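Local coordinates for transcriptional regulatory protein RcsB (Escherichia coli, PDB 5I4C), which regulates transcription as the DNA-binding response regulator of the Rcs phosphorelay, controlling genes for colanic acid capsule synthesis, biofilm formation, cell division and outer membrane proteins, at residues A[15-18]-A[19-22]; A[54-57]-A[58-61]; A[72-75]-A[76-80]; A[113-116]-A[117-120]. All coordinates share one frame; numbering follows the deposited sequence.

Interaction 1. Residues A[15-18]-A[19-22]; sequences VLFG and IRKS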
loop_
_atom_site.group_PDB
_atom_site.type_symbol
_atom_site.label_atom_id
_atom_site.label_comp_id
_atom_site.label_asym_id
_atom_site.label_seq_id
_atom_site.Cartn_x
_atom_site.Cartn_y
_atom_site.Cartn_z
ATOM N N VAL A 15 0.461 2.489 2.396
ATOM C CA VAL A 15 -0.189 1.704 3.431
ATOM C C VAL A 15 -1.012 2.614 4.340
ATOM O O VAL A 15 -2.200 2.333 4.653
ATOM C CB VAL A 15 0.839 0.857 4.241
ATOM C CG1 VAL A 15 0.178 0.150 5.410
ATOM C CG2 VAL A 15 1.562 -0.167 3.362
ATOM N N LEU A 16 -0.400 3.715 4.740
ATOM C CA LEU A 16 -1.100 4.689 5.576
ATOM C C LEU A 16 -2.338 5.282 4.869
ATOM O O LEU A 16 -3.382 5.423 5.487
ATOM C CB LEU A 16 -0.153 5.759 6.042
ATOM C CG LEU A 16 1.019 5.268 6.909
ATOM C CD1 LEU A 16 1.943 6.446 7.184
ATOM C CD2 LEU A 16 0.544 4.587 8.156
ATOM N N PHE A 17 -2.209 5.608 3.593
ATOM C CA PHE A 17 -3.328 6.099 2.782
ATOM C C PHE A 17 -4.492 5.117 2.785
ATOM O O PHE A 17 -5.641 5.521 3.034
ATOM C CB PHE A 17 -2.835 6.319 1.343
ATOM C CG PHE A 17 -3.875 6.827 0.413
ATOM C CD1 PHE A 17 -4.245 8.142 0.429
ATOM C CD2 PHE A 17 -4.510 5.992 -0.434
ATOM C CE1 PHE A 17 -5.224 8.598 -0.465
ATOM C CE2 PHE A 17 -5.519 6.398 -1.280
ATOM C CZ PHE A 17 -5.856 7.727 -1.331
ATOM N N GLY A 18 -4.218 3.838 2.477
ATOM C CA GLY A 18 -5.283 2.795 2.386
ATOM C C GLY A 18 -6.002 2.628 3.712
ATOM O O GLY A 18 -7.221 2.610 3.773
ATOM N N ILE A 19 -5.207 2.544 4.784
ATOM C CA ILE A 19 -5.739 2.446 6.117
ATOM C C ILE A 19 -6.608 3.671 6.462
ATOM O O ILE A 19 -7.728 3.520 6.930
ATOM C CB ILE A 19 -4.620 2.204 7.152
ATOM C CG1 ILE A 19 -4.025 0.814 6.881
ATOM C CG2 ILE A 19 -5.226 2.271 8.553
ATOM C CD1 ILE A 19 -2.858 0.404 7.760
ATOM N N ARG A 20 -6.127 4.868 6.179
ATOM C CA ARG A 20 -6.935 6.079 6.485
ATOM C C ARG A 20 -8.284 6.067 5.701
ATOM O O ARG A 20 -9.326 6.398 6.278
ATOM C CB ARG A 20 -6.093 7.334 6.226
ATOM C CG ARG A 20 -6.781 8.665 6.355
ATOM C CD ARG A 20 -5.962 9.748 5.586
ATOM N NE ARG A 20 -4.531 9.480 5.728
ATOM C CZ ARG A 20 -3.615 9.644 4.756
ATOM N NH1 ARG A 20 -3.942 10.142 3.539
ATOM N NH2 ARG A 20 -2.338 9.257 4.982
ATOM N N LYS A 21 -8.255 5.668 4.429
ATOM C CA LYS A 21 -9.414 5.594 3.598
ATOM C C LYS A 21 -10.413 4.595 4.148
ATOM O O LYS A 21 -11.596 4.851 4.201
ATOM C CB LYS A 21 -9.034 5.179 2.191
ATOM C CG LYS A 21 -8.360 6.208 1.312
ATOM C CD LYS A 21 -9.138 7.531 1.195
ATOM C CE LYS A 21 -8.565 8.535 2.200
ATOM N NZ LYS A 21 -9.032 9.904 1.848
ATOM N N SER A 22 -9.937 3.488 4.657
ATOM C CA SER A 22 -10.811 2.500 5.215
ATOM C C SER A 22 -11.426 3.005 6.550
ATOM O O SER A 22 -12.650 2.905 6.808
ATOM C CB SER A 22 -10.061 1.182 5.412
ATOM O OG SER A 22 -10.890 0.419 6.299
#
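Val15 and Ile19 meet one turn apart on helix 13-23, the helix that links strands 4-9 and 29-35 in a beta-alpha-beta unit of the receiver domain's CheY-like fold. Ile19 N donates to Val15 O at 3.0 Å. The two side chains lie side by side and point the same way, Ile19 CD1 resting 3.8 Å from Val15 CG1, and Ile19 reaches on to Ile8 of strand 4-9 and Leu116 of helix 112-124.

Arg20 N bonds Leu16 O at 2.9 Å. The arginine's CG stands anti to its backbone N (chi1 174°) and the chain bends at chi3, which folds the guanidinium back along the helix until one face covers Phe17 CA; NH1 comes 3.7 Å from Phe17 CD1, the two planes standing 86° apart. Its NE forms a salt bridge with Glu34, which probably helps hold that pose.

Lys21 N donates to Phe17 O at 3.0 Å. Lys21 CG makes a CH-pi contact over one face of the Phe17 ring, 4.0 Å from the centroid and 19° off the normal, while the ammonium pairs with Glu24. Phe17 and Lys21 both also pack against the second subunit of the assembly, on Gly18 and Phe17 of that chain respectively. Ser22 N closes the run on Gly18 O at 3.0 Å, and Ser22 OG bonds Pro113 O.

Interaction 2. Residues A[54-57]-A[58-61]; sequences ITDL and SMPG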
loop_
_atom_site.group_PDB
_atom_site.type_symbol
_atom_site.label_atom_id
_atom_site.label_comp_id
_atom_site.label_asym_id
_atom_site.label_seq_id
_atom_site.Cartn_x
_atom_site.Cartn_y
_atom_site.Cartn_z
ATOM N N ILE A 54 -1.710 0.980 15.738
ATOM C CA ILE A 54 -1.685 0.052 14.617
ATOM C C ILE A 54 -0.338 0.214 13.905
ATOM O O ILE A 54 -0.094 1.236 13.268
ATOM C CB ILE A 54 -2.852 0.305 13.669
ATOM C CG1 ILE A 54 -4.159 0.263 14.445
ATOM C CG2 ILE A 54 -2.856 -0.707 12.535
ATOM C CD1 ILE A 54 -5.342 0.817 13.688
ATOM N N THR A 55 0.504 -0.783 14.010
ATOM C CA THR A 55 1.870 -0.581 13.653
ATOM C C THR A 55 2.522 -1.758 12.894
ATOM O O THR A 55 2.315 -2.938 13.199
ATOM C CB THR A 55 2.755 -0.214 14.892
ATOM O OG1 THR A 55 4.068 0.198 14.449
ATOM C CG2 THR A 55 2.973 -1.455 15.849
ATOM N N ASP A 56 3.297 -1.406 11.883
ATOM C CA ASP A 56 4.252 -2.313 11.251
ATOM C C ASP A 56 5.440 -2.585 12.228
ATOM O O ASP A 56 5.718 -1.765 13.101
ATOM C CB ASP A 56 4.804 -1.658 10.001
ATOM C CG ASP A 56 5.561 -2.628 9.134
ATOM O OD1 ASP A 56 4.978 -3.602 8.625
ATOM O OD2 ASP A 56 6.741 -2.416 8.972
ATOM N N LEU A 57 6.085 -3.727 12.110
ATOM C CA LEU A 57 7.251 -4.032 12.936
ATOM C C LEU A 57 8.615 -3.766 12.287
ATOM O O LEU A 57 9.624 -4.041 12.921
ATOM C CB LEU A 57 7.175 -5.471 13.346
ATOM C CG LEU A 57 6.021 -5.866 14.293
ATOM C CD1 LEU A 57 6.134 -7.343 14.590
ATOM C CD2 LEU A 57 6.054 -5.059 15.581
ATOM N N SER A 58 8.646 -3.213 11.070
ATOM C CA SER A 58 9.879 -2.996 10.335
ATOM C C SER A 58 10.235 -1.557 9.924
ATOM O O SER A 58 10.969 -1.359 8.947
ATOM C CB SER A 58 9.821 -3.845 9.038
ATOM O OG SER A 58 10.219 -5.157 9.407
ATOM N N MET A 59 9.827 -0.576 10.673
ATOM C CA MET A 59 10.053 0.822 10.303
ATOM C C MET A 59 11.376 1.291 10.760
ATOM O O MET A 59 11.892 0.774 11.744
ATOM C CB MET A 59 9.073 1.682 11.039
ATOM C CG MET A 59 7.628 1.480 10.641
ATOM S SD MET A 59 6.625 2.681 11.538
ATOM C CE MET A 59 7.081 2.253 13.243
ATOM N N PRO A 60 11.907 2.349 10.134
ATOM C CA PRO A 60 13.139 2.981 10.711
ATOM C C PRO A 60 12.891 3.448 12.146
ATOM O O PRO A 60 11.738 3.713 12.505
ATOM C CB PRO A 60 13.404 4.175 9.786
ATOM C CG PRO A 60 12.699 3.816 8.497
ATOM C CD PRO A 60 11.451 3.047 8.916
ATOM N N GLY A 61 13.951 3.497 12.933
ATOM C CA GLY A 61 13.916 3.987 14.310
ATOM C C GLY A 61 15.182 3.542 15.037
ATOM O O GLY A 61 15.199 2.467 15.582
#
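A side-chain-to-backbone hydrogen bond ties Asp56 to Ser58 in an Asx turn: Ser58 N donates to Asp56 OD2 at 2.9 Å, with an N-H...O angle of 149°. The donor comes from above the carboxylate, 59° out of its plane. Asp56 CG is anti to the backbone N (chi1 -168°), beside the carbonyl carbon, and this carries the carboxylate forward along the chain to the serine amide. Ser58 CB follows at 3.4 Å from the same OD2.

A second polar bond works within segment 54-57, where Thr55 OG1 gives its proton to Asp56 O at 2.9 Å, so that the threonine hydroxyl holds the carbonyl that follows it.

In the CheY-like receiver fold this is the C-terminal end of the third strand in sequence, 52-56, where the phosphoacceptor aspartate sits; Asp56 is the predicted site here, and it carries no phosphate in this structure. Its other oxygen, OD1, forms a salt bridge with Lys109 and lies close to Asp10 OD1.

The remaining contact is van der Waals. Thr55 and Met59 cross at about a right angle, and the methionine chain, bent at chi3, brings its methyl CE back to 3.8 Å from Thr55 OG1. Met59 also packs on Ala9 of strand 4-9.

Interaction 3. Residues A[72-75]-A[76-80]; sequences KYIK and RHFPS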
loop_
_atom_site.group_PDB
_atom_site.type_symbol
_atom_site.label_atom_id
_atom_site.label_comp_id
_atom_site.label_asym_id
_atom_site.label_seq_id
_atom_site.Cartn_x
_atom_site.Cartn_y
_atom_site.Cartn_z
ATOM N N LYS A 72 8.414 -4.016 23.268
ATOM C CA LYS A 72 8.838 -3.983 24.681
ATOM C C LYS A 72 8.926 -2.571 25.213
ATOM O O LYS A 72 8.493 -2.280 26.310
ATOM C CB LYS A 72 10.212 -4.632 24.817
ATOM C CG LYS A 72 10.174 -6.132 24.792
ATOM C CD LYS A 72 11.596 -6.706 24.856
ATOM C CE LYS A 72 11.693 -7.695 25.982
ATOM N NZ LYS A 72 12.866 -8.540 25.739
ATOM N N TYR A 73 9.504 -1.690 24.443
ATOM C CA TYR A 73 9.514 -0.274 24.775
ATOM C C TYR A 73 8.088 0.273 25.030
ATOM O O TYR A 73 7.816 0.868 26.093
ATOM C CB TYR A 73 10.275 0.549 23.705
ATOM C CG TYR A 73 10.469 1.969 24.145
ATOM C CD1 TYR A 73 9.423 2.889 24.034
ATOM C CD2 TYR A 73 11.636 2.374 24.834
ATOM C CE1 TYR A 73 9.521 4.171 24.537
ATOM C CE2 TYR A 73 11.763 3.695 25.298
ATOM C CZ TYR A 73 10.703 4.578 25.146
ATOM O OH TYR A 73 10.716 5.842 25.595
ATOM N N ILE A 74 7.187 0.050 24.092
ATOM C CA ILE A 74 5.792 0.576 24.200
ATOM C C ILE A 74 5.033 -0.059 25.368
ATOM O O ILE A 74 4.299 0.650 26.109
ATOM C CB ILE A 74 5.032 0.401 22.880
ATOM C CG1 ILE A 74 5.726 1.226 21.798
ATOM C CG2 ILE A 74 3.599 0.889 23.009
ATOM C CD1 ILE A 74 5.282 0.942 20.433
ATOM N N LYS A 75 5.185 -1.371 25.563
ATOM C CA LYS A 75 4.487 -2.019 26.671
ATOM C C LYS A 75 4.905 -1.486 27.993
ATOM O O LYS A 75 4.101 -1.400 28.885
ATOM C CB LYS A 75 4.685 -3.522 26.746
ATOM C CG LYS A 75 4.255 -4.332 25.551
ATOM C CD LYS A 75 2.808 -4.142 25.149
ATOM C CE LYS A 75 1.773 -4.796 26.086
ATOM N NZ LYS A 75 0.377 -4.609 25.505
ATOM N N ARG A 76 6.162 -1.107 28.100
ATOM C CA ARG A 76 6.693 -0.591 29.362
ATOM C C ARG A 76 6.316 0.848 29.575
ATOM O O ARG A 76 5.924 1.243 30.668
ATOM C CB ARG A 76 8.180 -0.763 29.280
ATOM C CG ARG A 76 8.880 -0.394 30.484
ATOM C CD ARG A 76 10.270 -1.011 30.457
ATOM N NE ARG A 76 10.877 -0.272 31.512
ATOM C CZ ARG A 76 11.498 0.892 31.347
ATOM N NH1 ARG A 76 11.765 1.373 30.154
ATOM N NH2 ARG A 76 11.937 1.530 32.421
ATOM N N HIS A 77 6.491 1.669 28.541
ATOM C CA HIS A 77 6.267 3.113 28.700
ATOM C C HIS A 77 4.807 3.574 28.492
ATOM O O HIS A 77 4.437 4.623 28.980
ATOM C CB HIS A 77 7.172 3.898 27.726
ATOM C CG HIS A 77 8.609 3.884 28.118
ATOM N ND1 HIS A 77 9.124 4.739 29.076
ATOM C CD2 HIS A 77 9.628 3.073 27.748
ATOM C CE1 HIS A 77 10.415 4.492 29.223
ATOM N NE2 HIS A 77 10.750 3.501 28.420
ATOM N N PHE A 78 4.001 2.819 27.780
ATOM C CA PHE A 78 2.572 3.116 27.498
ATOM C C PHE A 78 1.781 1.830 27.806
ATOM O O PHE A 78 1.217 1.157 26.910
ATOM C CB PHE A 78 2.387 3.579 26.055
ATOM C CG PHE A 78 3.332 4.716 25.670
ATOM C CD1 PHE A 78 3.051 6.015 26.049
ATOM C CD2 PHE A 78 4.486 4.470 25.009
ATOM C CE1 PHE A 78 3.906 7.058 25.715
ATOM C CE2 PHE A 78 5.342 5.496 24.675
ATOM C CZ PHE A 78 5.043 6.776 25.010
ATOM N N PRO A 79 1.753 1.443 29.071
ATOM C CA PRO A 79 1.236 0.069 29.321
ATOM C C PRO A 79 -0.256 -0.213 29.049
ATOM O O PRO A 79 -0.604 -1.378 28.903
ATOM C CB PRO A 79 1.580 -0.188 30.794
ATOM C CG PRO A 79 1.691 1.162 31.384
ATOM C CD PRO A 79 2.183 2.102 30.318
ATOM N N SER A 80 -1.116 0.778 28.929
ATOM C CA SER A 80 -2.518 0.539 28.554
ATOM C C SER A 80 -2.829 0.806 27.079
ATOM O O SER A 80 -3.968 0.712 26.676
ATOM C CB SER A 80 -3.405 1.370 29.417
ATOM O OG SER A 80 -3.084 1.101 30.766
#
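The rings of Tyr73 and His77 form an offset stack, centroids 4.0 Å apart and planes at 24°. His77 CD2 lies over the centre of the tyrosine ring, while Tyr73 OH sits over a face of the imidazole. The tyrosine CG is anti to its backbone N (chi1 -171°), which swings the phenol toward the following turn and onto the histidine; Tyr64 meets the same tyrosine ring.

Among the backbone bonds, His77 N gives to Tyr73 O at 2.9 Å, and Arg76 N gives to Lys72 O. Phe78 N reaches Ile74 O at 2.8 Å. Phe78 is where the chain leaves helical geometry, at the C-terminal end of helix 67-77 in the CheY-like receiver fold. Pro79 CA then makes a CH...O contact of 3.2 Å with Lys75 O.

Apolar packing is looser: Phe78 CD2 stands 4.2 Å from Ile74 CG2, and Phe78 CE2 approaches the edge of the Tyr73 ring. Leu45 and Pro46 meet the phenylalanine too.

Proline has no N-H to give, so the helix cannot carry its hydrogen-bonding on through Pro79; the CA-H contact is a weaker interaction with the last turn's carbonyl.

Interaction 4. Residues A[113-116]-A[117-120]; sequences PTDL and PKAL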
loop_
_atom_site.group_PDB
_atom_site.type_symbol
_atom_site.label_atom_id
_atom_site.label_comp_id
_atom_site.label_asym_id
_atom_site.label_seq_id
_atom_site.Cartn_x
_atom_site.Cartn_y
_atom_site.Cartn_z
ATOM N N PRO A 113 -7.345 -2.932 4.980
ATOM C CA PRO A 113 -8.550 -2.127 4.833
ATOM C C PRO A 113 -9.821 -2.846 5.160
ATOM O O PRO A 113 -10.684 -2.212 5.734
ATOM C CB PRO A 113 -8.565 -1.736 3.344
ATOM C CG PRO A 113 -7.120 -1.816 2.915
ATOM C CD PRO A 113 -6.502 -2.913 3.760
ATOM N N THR A 114 -9.937 -4.118 4.793
ATOM C CA THR A 114 -11.019 -5.012 5.234
ATOM C C THR A 114 -10.914 -5.540 6.671
ATOM O O THR A 114 -11.896 -5.619 7.428
ATOM C CB THR A 114 -11.017 -6.283 4.377
ATOM O OG1 THR A 114 -10.807 -5.919 3.024
ATOM C CG2 THR A 114 -12.337 -7.011 4.529
ATOM N N ASP A 115 -9.719 -5.930 7.065
ATOM C CA ASP A 115 -9.579 -6.663 8.325
ATOM C C ASP A 115 -9.500 -5.756 9.493
ATOM O O ASP A 115 -9.908 -6.178 10.577
ATOM C CB ASP A 115 -8.359 -7.580 8.315
ATOM C CG ASP A 115 -8.457 -8.688 7.269
ATOM O OD1 ASP A 115 -9.600 -8.978 6.821
ATOM O OD2 ASP A 115 -7.396 -9.250 6.856
ATOM N N LEU A 116 -8.951 -4.530 9.358
ATOM C CA LEU A 116 -8.826 -3.646 10.535
ATOM C C LEU A 116 -10.100 -3.270 11.205
ATOM O O LEU A 116 -10.130 -3.166 12.431
ATOM C CB LEU A 116 -8.141 -2.306 10.266
ATOM C CG LEU A 116 -6.640 -2.273 10.378
ATOM C CD1 LEU A 116 -6.236 -0.875 9.979
ATOM C CD2 LEU A 116 -6.140 -2.608 11.789
ATOM N N PRO A 117 -11.136 -2.965 10.408
ATOM C CA PRO A 117 -12.379 -2.644 11.053
ATOM C C PRO A 117 -12.870 -3.803 11.936
ATOM O O PRO A 117 -13.392 -3.571 13.042
ATOM C CB PRO A 117 -13.310 -2.319 9.865
ATOM C CG PRO A 117 -12.323 -1.764 8.835
ATOM C CD PRO A 117 -11.171 -2.672 8.970
ATOM N N LYS A 118 -12.603 -5.021 11.508
ATOM C CA LYS A 118 -13.040 -6.168 12.251
ATOM C C LYS A 118 -12.147 -6.301 13.485
ATOM O O LYS A 118 -12.651 -6.621 14.574
ATOM C CB LYS A 118 -12.954 -7.466 11.421
ATOM C CG LYS A 118 -13.707 -7.522 10.085
ATOM C CD LYS A 118 -13.263 -8.812 9.402
ATOM C CE LYS A 118 -13.981 -9.124 8.109
ATOM N NZ LYS A 118 -14.224 -10.596 8.015
ATOM N N ALA A 119 -10.835 -6.069 13.336
ATOM C CA ALA A 119 -9.943 -6.147 14.499
ATOM C C ALA A 119 -10.290 -5.085 15.572
ATOM O O ALA A 119 -10.297 -5.351 16.796
ATOM C CB ALA A 119 -8.493 -6.023 14.032
ATOM N N LEU A 120 -10.586 -3.884 15.099
ATOM C CA LEU A 120 -10.953 -2.803 15.994
ATOM C C LEU A 120 -12.311 -3.060 16.705
ATOM O O LEU A 120 -12.445 -2.720 17.868
ATOM C CB LEU A 120 -11.000 -1.467 15.251
ATOM C CG LEU A 120 -9.637 -0.972 14.753
ATOM C CD1 LEU A 120 -9.864 0.360 14.057
ATOM C CD2 LEU A 120 -8.669 -0.793 15.887
#
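Helix 112-124 is kinked at Pro117, whose ring sits beside the carbonyls of Pro113 and Thr114. A proline nitrogen has no hydrogen to share, so the usual bond from this position to Pro113 O is missing. In its place Pro117 CD lies 3.3 Å from Pro113 O and 3.4 Å from Thr114 O. The peptide link itself sets CD close to the preceding residue, with Leu116 CB at 3.3 Å from Pro117 CD. The carbonyl of Pro113 has its partner in helix 13-23 instead.

The helix is the last of the CheY-like receiver fold, and beyond the kink its bonding resumes. Ala119 N donates to Asp115 O at 2.9 Å in the carbonyl plane, and Lys118 N makes a weak bond to the same oxygen. Leu120 N gives to Leu116 O at 2.8 Å with an N-H...O angle of 165°.

The side chains sort by face. Leu120 CG passes 3.2 Å from Leu116 O, its first torsion (chi1 -67°) setting CG anti to its own carbonyl carbon; on the same inward side Leu120 meets Leu23 of helix 13-23 and Ile84 of strand 82-87, and Ala119 meets Ile84 and Val107. Lys118 runs along the outside, CG 3.7 Å from Thr114 O, and its NZ stays 5.0 Å from Asp115 OD1, which may allow a weak electrostatic attraction.

In the fold
All four contacts belong to one receiver domain and follow each other along the chain. Interactions 1 and 4 touch, with centres about 11 Å apart: Ile19 CG2 packs 3.6 Å from Leu116 CD1, so helices 13-23 and 112-124 lie together. Interaction 2, which holds the predicted phosphorylation site Asp56, reaches interaction 4 through Ile54 CG2 and Leu116 CD2, 3.9 Å apart; its centre is about 15 Å from that of interaction 1. Interaction 3 stands apart, its nearest atoms about 14 Å from interaction 1 and about 6 Å from interaction 2, on the far side of the chain's centre from interactions 1 and 4.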